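Local coordinates for protein beta-galactoside alpha-2,6-sialyltransferase (Photobacterium sp., PDB 2Z4T) that probably transfers sialic acid from a CMP-linked donor to galactose-ended acceptors such as lactose, forming alpha-2,6 linkages, at residues V58-T63 with C91-G96; N368-Y373 with T466-I471. All coordinates share one frame; numbering follows the deposited sequence.

Interaction 1 (V58-T63 with C91-G96)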
ATOM      1  N   VAL A  58     -23.853 -31.046 -21.639  1.00 37.85           N
ATOM      2  CA  VAL A  58     -24.421 -30.218 -22.697  1.00 37.25           C
ATOM      3  C   VAL A  58     -24.114 -28.747 -22.457  1.00 37.65           C
ATOM      4  O   VAL A  58     -24.397 -28.198 -21.385  1.00 37.40           O
ATOM      5  CB  VAL A  58     -25.942 -30.418 -22.834  1.00 36.99           C
ATOM      6  CG1 VAL A  58     -26.514 -29.449 -23.880  1.00 37.10           C
ATOM      7  CG2 VAL A  58     -26.267 -31.851 -23.210  1.00 36.06           C
ATOM      8  N   GLN A  59     -23.525 -28.100 -23.459  1.00 38.13           N
ATOM      9  CA  GLN A  59     -23.366 -26.662 -23.377  1.00 38.17           C
ATOM     10  C   GLN A  59     -24.726 -26.020 -23.593  1.00 38.22           C
ATOM     11  O   GLN A  59     -25.442 -26.293 -24.560  1.00 38.18           O
ATOM     12  CB  GLN A  59     -22.353 -26.121 -24.361  1.00 38.06           C
ATOM     13  CG  GLN A  59     -22.102 -24.650 -24.129  1.00 37.69           C
ATOM     14  CD  GLN A  59     -21.077 -24.079 -25.058  1.00 39.44           C
ATOM     15  OE1 GLN A  59     -21.158 -22.909 -25.434  1.00 42.16           O
ATOM     16  NE2 GLN A  59     -20.097 -24.890 -25.432  1.00 37.94           N
ATOM     17  N   THR A  60     -25.048 -25.138 -22.677  1.00 38.27           N
ATOM     18  CA  THR A  60     -26.398 -24.734 -22.474  1.00 39.21           C
ATOM     19  C   THR A  60     -26.557 -23.207 -22.599  1.00 39.40           C
ATOM     20  O   THR A  60     -27.647 -22.699 -22.818  1.00 39.14           O
ATOM     21  CB  THR A  60     -26.835 -25.385 -21.146  1.00 39.55           C
ATOM     22  OG1 THR A  60     -27.758 -26.442 -21.446  1.00 41.16           O
ATOM     23  CG2 THR A  60     -27.410 -24.439 -20.190  1.00 39.67           C
ATOM     24  N   CYS A  61     -25.445 -22.489 -22.511  1.00 39.62           N
ATOM     25  CA  CYS A  61     -25.430 -21.090 -22.839  1.00 40.76           C
ATOM     26  C   CYS A  61     -23.996 -20.718 -23.173  1.00 41.10           C
ATOM     27  O   CYS A  61     -23.073 -21.445 -22.823  1.00 41.50           O
ATOM     28  CB  CYS A  61     -25.973 -20.247 -21.679  1.00 41.01           C
ATOM     29  SG  CYS A  61     -24.747 -19.745 -20.473  1.00 42.74           S
ATOM     30  N   GLY A  62     -23.815 -19.594 -23.854  1.00 41.20           N
ATOM     31  CA  GLY A  62     -22.497 -19.145 -24.271  1.00 41.47           C
ATOM     32  C   GLY A  62     -22.399 -19.184 -25.778  1.00 42.04           C
ATOM     33  O   GLY A  62     -22.955 -20.067 -26.422  1.00 41.73           O
ATOM     34  N   THR A  63     -21.698 -18.226 -26.358  1.00 42.53           N
ATOM     35  CA  THR A  63     -21.696 -18.164 -27.802  1.00 43.16           C
ATOM     36  C   THR A  63     -20.684 -19.114 -28.487  1.00 43.73           C
ATOM     37  O   THR A  63     -21.065 -19.849 -29.377  1.00 43.90           O
ATOM     38  CB  THR A  63     -21.770 -16.707 -28.364  1.00 43.03           C
ATOM     39  OG1 THR A  63     -20.711 -16.476 -29.297  1.00 44.62           O
ATOM     40  CG2 THR A  63     -21.701 -15.699 -27.290  1.00 40.47           C
ATOM     41  N   CYS A  91     -22.524 -21.858 -19.892  1.00 42.15           N
ATOM     42  CA  CYS A  91     -23.276 -22.818 -19.085  1.00 41.80           C
ATOM     43  C   CYS A  91     -23.148 -24.244 -19.605  1.00 41.75           C
ATOM     44  O   CYS A  91     -23.158 -24.483 -20.817  1.00 41.47           O
ATOM     45  CB  CYS A  91     -24.755 -22.485 -19.100  1.00 42.16           C
ATOM     46  SG  CYS A  91     -25.197 -20.795 -18.753  1.00 43.05           S
ATOM     47  N   PHE A  92     -23.069 -25.190 -18.670  1.00 41.78           N
ATOM     48  CA  PHE A  92     -22.972 -26.619 -18.971  1.00 41.47           C
ATOM     49  C   PHE A  92     -23.863 -27.395 -18.012  1.00 41.96           C
ATOM     50  O   PHE A  92     -23.794 -27.209 -16.788  1.00 42.62           O
ATOM     51  CB  PHE A  92     -21.513 -27.087 -18.884  1.00 41.10           C
ATOM     52  CG  PHE A  92     -20.592 -26.342 -19.805  1.00 40.85           C
ATOM     53  CD1 PHE A  92     -19.921 -25.212 -19.367  1.00 40.79           C
ATOM     54  CD2 PHE A  92     -20.445 -26.734 -21.131  1.00 41.62           C
ATOM     55  CE1 PHE A  92     -19.083 -24.491 -20.223  1.00 41.75           C
ATOM     56  CE2 PHE A  92     -19.611 -26.017 -22.004  1.00 42.20           C
ATOM     57  CZ  PHE A  92     -18.931 -24.893 -21.549  1.00 41.70           C
ATOM     58  N   ASP A  93     -24.716 -28.248 -18.560  1.00 41.92           N
ATOM     59  CA  ASP A  93     -25.613 -29.041 -17.734  1.00 42.22           C
ATOM     60  C   ASP A  93     -25.208 -30.496 -17.764  1.00 42.13           C
ATOM     61  O   ASP A  93     -25.203 -31.107 -18.832  1.00 42.23           O
ATOM     62  CB  ASP A  93     -27.048 -28.933 -18.255  1.00 42.41           C
ATOM     63  CG  ASP A  93     -27.598 -27.522 -18.186  1.00 42.92           C
ATOM     64  OD1 ASP A  93     -28.836 -27.390 -18.312  1.00 43.56           O
ATOM     65  OD2 ASP A  93     -26.811 -26.563 -18.030  1.00 41.70           O
ATOM     66  N   PHE A  94     -24.891 -31.054 -16.598  1.00 42.06           N
ATOM     67  CA  PHE A  94     -24.599 -32.493 -16.471  1.00 42.08           C
ATOM     68  C   PHE A  94     -25.840 -33.267 -16.043  1.00 41.78           C
ATOM     69  O   PHE A  94     -26.526 -32.864 -15.100  1.00 41.65           O
ATOM     70  CB  PHE A  94     -23.471 -32.720 -15.457  1.00 42.18           C
ATOM     71  CG  PHE A  94     -23.293 -34.164 -15.032  1.00 43.74           C
ATOM     72  CD1 PHE A  94     -22.466 -35.020 -15.751  1.00 44.52           C
ATOM     73  CD2 PHE A  94     -23.920 -34.657 -13.877  1.00 44.01           C
ATOM     74  CE1 PHE A  94     -22.295 -36.359 -15.346  1.00 45.91           C
ATOM     75  CE2 PHE A  94     -23.747 -35.993 -13.476  1.00 44.24           C
ATOM     76  CZ  PHE A  94     -22.938 -36.837 -14.206  1.00 43.39           C
ATOM     77  N   ASN A  95     -26.124 -34.373 -16.727  1.00 41.79           N
ATOM     78  CA  ASN A  95     -27.133 -35.340 -16.259  1.00 41.96           C
ATOM     79  C   ASN A  95     -26.534 -36.726 -16.138  1.00 42.34           C
ATOM     80  O   ASN A  95     -25.809 -37.167 -17.027  1.00 42.16           O
ATOM     81  CB  ASN A  95     -28.352 -35.405 -17.185  1.00 41.22           C
ATOM     82  CG  ASN A  95     -29.317 -34.247 -16.977  1.00 42.77           C
ATOM     83  OD1 ASN A  95     -30.122 -34.249 -16.048  1.00 41.21           O
ATOM     84  ND2 ASN A  95     -29.240 -33.243 -17.860  1.00 43.78           N
ATOM     85  N   GLY A  96     -26.851 -37.422 -15.052  1.00 42.96           N
ATOM     86  CA  GLY A  96     -26.422 -38.803 -14.893  1.00 43.40           C
ATOM     87  C   GLY A  96     -27.421 -39.720 -14.219  1.00 44.04           C
ATOM     88  O   GLY A  96     -28.267 -39.288 -13.422  1.00 43.43           O
TER
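A classic beta bulge, with a disulfide from Cys-61 to Cys-91 beside it, marks the pairing of two antiparallel strands. Two residues, Thr-60 and Cys-61, stand against the single Cys-91, whose O takes the N-H of Thr-60 at 2.7 Å and, weakly, that of Cys-61. Beyond the bulge Cys-91 N gives an almost straight bond to Cys-61 O, and SG meets SG at 2.1 Å in a hydrogen-bonded pair of the ladder. Cysteine suits both places: a short side chain from each strand, on the same face, completes the bridge. On Cys-61 SG lies between the backbone N and the carbonyl carbon (chi1 88°), while on Cys-91 it is anti to the carbonyl carbon; these different rotations turn the two sulfurs toward each other, giving a disulfide with chi3 71°.

These strands belong to the immunoglobulin-like beta-sandwich, in the part of the chain matching a PKD domain. On the face opposite the disulfide, Gln-59 and Phe-92 run side by side in the same direction, Gln-59 CG lying 3.5 Å from Phe-92 CE2. The methylenes of the glutamine provide an apolar flank for the buried ring, which also touches Leu-66 and Leu-110. Thr-60, the extra residue of the bulge, turns its side chain toward the partner strand and lies roughly perpendicular to that of Asp-93, which is on the disulfide face; OG1 of Thr-60 is 3.4 Å from OD1 of Asp-93. The small threonine also sets its CG2 3.5 Å from Cys-91 CB. At the far end Val-58, a beta-branched residue suited to an extended strand, pairs with Asp-93 through two backbone bonds, the shorter from Asp-93 N to Val-58 O at 2.8 Å.

Interaction 2 (N368-Y373 with T466-I471)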
ATOM      1  N   ASN A 368      24.097   8.201   6.770  1.00 53.68           N
ATOM      2  CA  ASN A 368      24.619   7.236   7.743  1.00 54.55           C
ATOM      3  C   ASN A 368      25.592   7.787   8.791  1.00 54.67           C
ATOM      4  O   ASN A 368      25.578   7.354   9.950  1.00 54.68           O
ATOM      5  CB  ASN A 368      25.206   6.014   7.044  1.00 54.59           C
ATOM      6  CG  ASN A 368      24.122   5.071   6.531  1.00 56.13           C
ATOM      7  OD1 ASN A 368      22.923   5.293   6.749  1.00 58.72           O
ATOM      8  ND2 ASN A 368      24.535   4.017   5.849  1.00 56.87           N
ATOM      9  N   HIS A 369      26.420   8.753   8.390  1.00 54.72           N
ATOM     10  CA  HIS A 369      27.329   9.427   9.324  1.00 54.72           C
ATOM     11  C   HIS A 369      26.579  10.138  10.490  1.00 54.29           C
ATOM     12  O   HIS A 369      27.179  10.483  11.509  1.00 53.75           O
ATOM     13  CB  HIS A 369      28.231  10.414   8.569  1.00 54.54           C
ATOM     14  CG  HIS A 369      27.494  11.568   7.953  1.00 56.22           C
ATOM     15  ND1 HIS A 369      27.319  12.778   8.600  1.00 58.19           N
ATOM     16  CD2 HIS A 369      26.889  11.699   6.745  1.00 57.10           C
ATOM     17  CE1 HIS A 369      26.646  13.603   7.815  1.00 58.26           C
ATOM     18  NE2 HIS A 369      26.372  12.972   6.684  1.00 57.99           N
ATOM     19  N   GLU A 370      25.271  10.336  10.321  1.00 53.57           N
ATOM     20  CA  GLU A 370      24.458  11.061  11.291  1.00 53.32           C
ATOM     21  C   GLU A 370      23.705  10.190  12.295  1.00 52.06           C
ATOM     22  O   GLU A 370      23.102  10.721  13.228  1.00 52.18           O
ATOM     23  CB  GLU A 370      23.397  11.900  10.558  1.00 53.66           C
ATOM     24  CG  GLU A 370      23.914  13.098   9.796  1.00 55.86           C
ATOM     25  CD  GLU A 370      22.858  14.187   9.686  1.00 59.97           C
ATOM     26  OE1 GLU A 370      22.888  15.132  10.516  1.00 62.78           O
ATOM     27  OE2 GLU A 370      21.980  14.092   8.799  1.00 59.76           O
ATOM     28  N   ARG A 371      23.705   8.874  12.146  1.00 51.08           N
ATOM     29  CA  ARG A 371      22.722   8.098  12.891  0.70 50.74           C
ATOM     30  C   ARG A 371      23.011   7.852  14.379  1.00 50.57           C
ATOM     31  O   ARG A 371      22.080   7.613  15.165  1.00 50.63           O
ATOM     32  CB  ARG A 371      22.239   6.853  12.118  0.70 50.69           C
ATOM     33  CG  ARG A 371      23.205   5.750  11.946  0.70 49.74           C
ATOM     34  CD  ARG A 371      23.133   5.195  10.516  0.70 47.54           C
ATOM     35  NE  ARG A 371      24.469   4.731  10.178  0.70 46.11           N
ATOM     36  CZ  ARG A 371      24.786   3.542   9.693  0.70 45.35           C
ATOM     37  NH1 ARG A 371      23.854   2.644   9.380  0.70 43.41           N
ATOM     38  NH2 ARG A 371      26.064   3.282   9.483  0.70 44.79           N
ATOM     39  N   GLU A 372      24.271   7.969  14.789  1.00 49.70           N
ATOM     40  CA  GLU A 372      24.544   7.873  16.221  1.00 49.04           C
ATOM     41  C   GLU A 372      24.063   9.131  16.917  1.00 47.59           C
ATOM     42  O   GLU A 372      23.556   9.085  18.046  1.00 47.17           O
ATOM     43  CB  GLU A 372      26.016   7.601  16.507  1.00 49.57           C
ATOM     44  CG  GLU A 372      26.440   6.235  15.986  1.00 54.45           C
ATOM     45  CD  GLU A 372      27.906   5.921  16.216  1.00 60.77           C
ATOM     46  OE1 GLU A 372      28.737   6.864  16.282  1.00 63.29           O
ATOM     47  OE2 GLU A 372      28.229   4.710  16.312  1.00 63.05           O
ATOM     48  N   TYR A 373      24.199  10.251  16.210  1.00 45.96           N
ATOM     49  CA  TYR A 373      23.772  11.550  16.705  1.00 44.08           C
ATOM     50  C   TYR A 373      22.239  11.555  16.796  1.00 43.86           C
ATOM     51  O   TYR A 373      21.669  12.088  17.752  1.00 43.22           O
ATOM     52  CB  TYR A 373      24.292  12.652  15.778  1.00 42.85           C
ATOM     53  CG  TYR A 373      23.618  13.978  15.972  1.00 41.49           C
ATOM     54  CD1 TYR A 373      23.826  14.730  17.140  1.00 38.96           C
ATOM     55  CD2 TYR A 373      22.767  14.490  15.001  1.00 40.12           C
ATOM     56  CE1 TYR A 373      23.197  15.951  17.324  1.00 38.95           C
ATOM     57  CE2 TYR A 373      22.121  15.729  15.181  1.00 39.40           C
ATOM     58  CZ  TYR A 373      22.343  16.449  16.338  1.00 39.99           C
ATOM     59  OH  TYR A 373      21.715  17.665  16.517  1.00 40.23           O
ATOM     60  N   THR A 466      13.905  17.828  13.857  1.00 44.86           N
ATOM     61  CA  THR A 466      15.321  17.603  13.679  1.00 46.96           C
ATOM     62  C   THR A 466      16.218  18.862  13.705  1.00 48.10           C
ATOM     63  O   THR A 466      15.826  19.928  13.279  1.00 48.26           O
ATOM     64  CB  THR A 466      15.407  16.841  12.350  1.00 47.00           C
ATOM     65  OG1 THR A 466      15.385  15.430  12.630  1.00 48.44           O
ATOM     66  CG2 THR A 466      16.587  17.241  11.466  1.00 48.24           C
ATOM     67  N   SER A 467      17.422  18.720  14.236  1.00 50.52           N
ATOM     68  CA  SER A 467      18.438  19.760  14.210  1.00 52.87           C
ATOM     69  C   SER A 467      19.727  19.090  13.794  1.00 55.37           C
ATOM     70  O   SER A 467      19.903  17.896  14.024  1.00 55.47           O
ATOM     71  CB  SER A 467      18.628  20.379  15.596  1.00 52.60           C
ATOM     72  OG  SER A 467      17.540  21.201  15.953  1.00 51.27           O
ATOM     73  N   THR A 468      20.630  19.840  13.174  1.00 58.77           N
ATOM     74  CA  THR A 468      21.952  19.283  12.833  1.00 62.09           C
ATOM     75  C   THR A 468      22.887  19.640  13.986  1.00 64.16           C
ATOM     76  O   THR A 468      22.474  20.349  14.915  1.00 64.15           O
ATOM     77  CB  THR A 468      22.509  19.807  11.465  1.00 62.18           C
ATOM     78  OG1 THR A 468      22.474  21.245  11.431  1.00 62.66           O
ATOM     79  CG2 THR A 468      21.708  19.244  10.275  1.00 61.73           C
ATOM     80  N   GLU A 469      24.128  19.150  13.950  1.00 67.12           N
ATOM     81  CA  GLU A 469      25.111  19.519  14.986  1.00 69.87           C
ATOM     82  C   GLU A 469      25.627  20.959  14.801  1.00 71.60           C
ATOM     83  O   GLU A 469      26.525  21.416  15.518  1.00 71.82           O
ATOM     84  CB  GLU A 469      26.282  18.535  14.998  1.00 69.98           C
ATOM     85  CG  GLU A 469      25.901  17.106  15.324  1.00 70.66           C
ATOM     86  CD  GLU A 469      27.056  16.318  15.917  1.00 71.65           C
ATOM     87  OE1 GLU A 469      27.334  15.201  15.423  1.00 71.31           O
ATOM     88  OE2 GLU A 469      27.684  16.819  16.879  1.00 72.59           O
ATOM     89  N   THR A 470      25.036  21.671  13.846  1.00 73.56           N
ATOM     90  CA  THR A 470      25.525  22.973  13.453  1.00 75.30           C
ATOM     91  C   THR A 470      24.627  24.117  13.975  1.00 76.28           C
ATOM     92  O   THR A 470      24.956  24.755  14.985  1.00 76.11           O
ATOM     93  CB  THR A 470      25.855  23.005  11.888  1.00 75.58           C
ATOM     94  OG1 THR A 470      27.106  23.665  11.664  1.00 76.48           O
ATOM     95  CG2 THR A 470      24.731  23.638  10.991  1.00 75.59           C
ATOM     96  N   ILE A 471      23.467  24.313  13.337  1.00 77.61           N
ATOM     97  CA  ILE A 471      22.777  25.628  13.322  1.00 78.31           C
ATOM     98  C   ILE A 471      23.260  26.564  14.446  1.00 78.25           C
ATOM     99  O   ILE A 471      24.223  27.287  14.199  1.00 78.77           O
ATOM    100  CB  ILE A 471      21.226  25.575  13.011  1.00 78.11           C
ATOM    101  CG1 ILE A 471      20.959  24.714  11.775  1.00 78.65           C
ATOM    102  CG2 ILE A 471      20.699  26.948  12.700  1.00 78.17           C
ATOM    103  CD1 ILE A 471      19.717  25.115  10.947  1.00 79.09           C
TER
HETATM  104  O   HOH W   1      24.335  16.892  12.389  1.00 56.67           O
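Tyr-373 CG is anti to its backbone N (chi1 164°), beside the carbonyl carbon, while Glu-469 CG is anti to its own carbonyl carbon, and the two side chains run antiparallel alongside one another. Glu-469 CG comes to rest over one face of the tyrosine ring, 3.6 Å from the centroid and 12° off the normal, a CH-pi contact. The carboxylate beyond it lies nearly parallel to the ring, their planes 14° apart. Glutamate fits here because its methylenes can cover an aromatic face.

The ring projects from the N-terminal part of helix 371-386, in the sialyltransferase part of this GT-B enzyme, toward the loop that follows strand 460-465. Tyrosine suits the position by combining a flat apolar face with a hydroxyl at the far end. That OH lies 3.1 Å from Ser-467 O, which sits at the ring edge in its plane, and 3.2 Å from Thr-468 O. A water also links the segments: it donates to Glu-370 OE1 at 2.9 Å and accepts from Glu-469 N at 2.8 Å.

In the fold
Both segments of interaction 1 (58-63 and 91-96) come earlier in the chain than either segment of interaction 2 (368-373 and 466-471). The centres of the two contacts are about 72 Å apart and their nearest atoms about 58 Å. Interaction 1 pairs strands 52-61 and 88-98 of the N-terminal immunoglobulin-like sandwich; interaction 2 ties the N-terminal part of helix 371-386 to a loop after strand 460-465, an inner strand of the parallel six-stranded sheet of the GT-B part. Each lies within a single domain, so neither bridges the sandwich and the GT-B part. Both are surface contacts away from the CMP, lactose and magnesium sites.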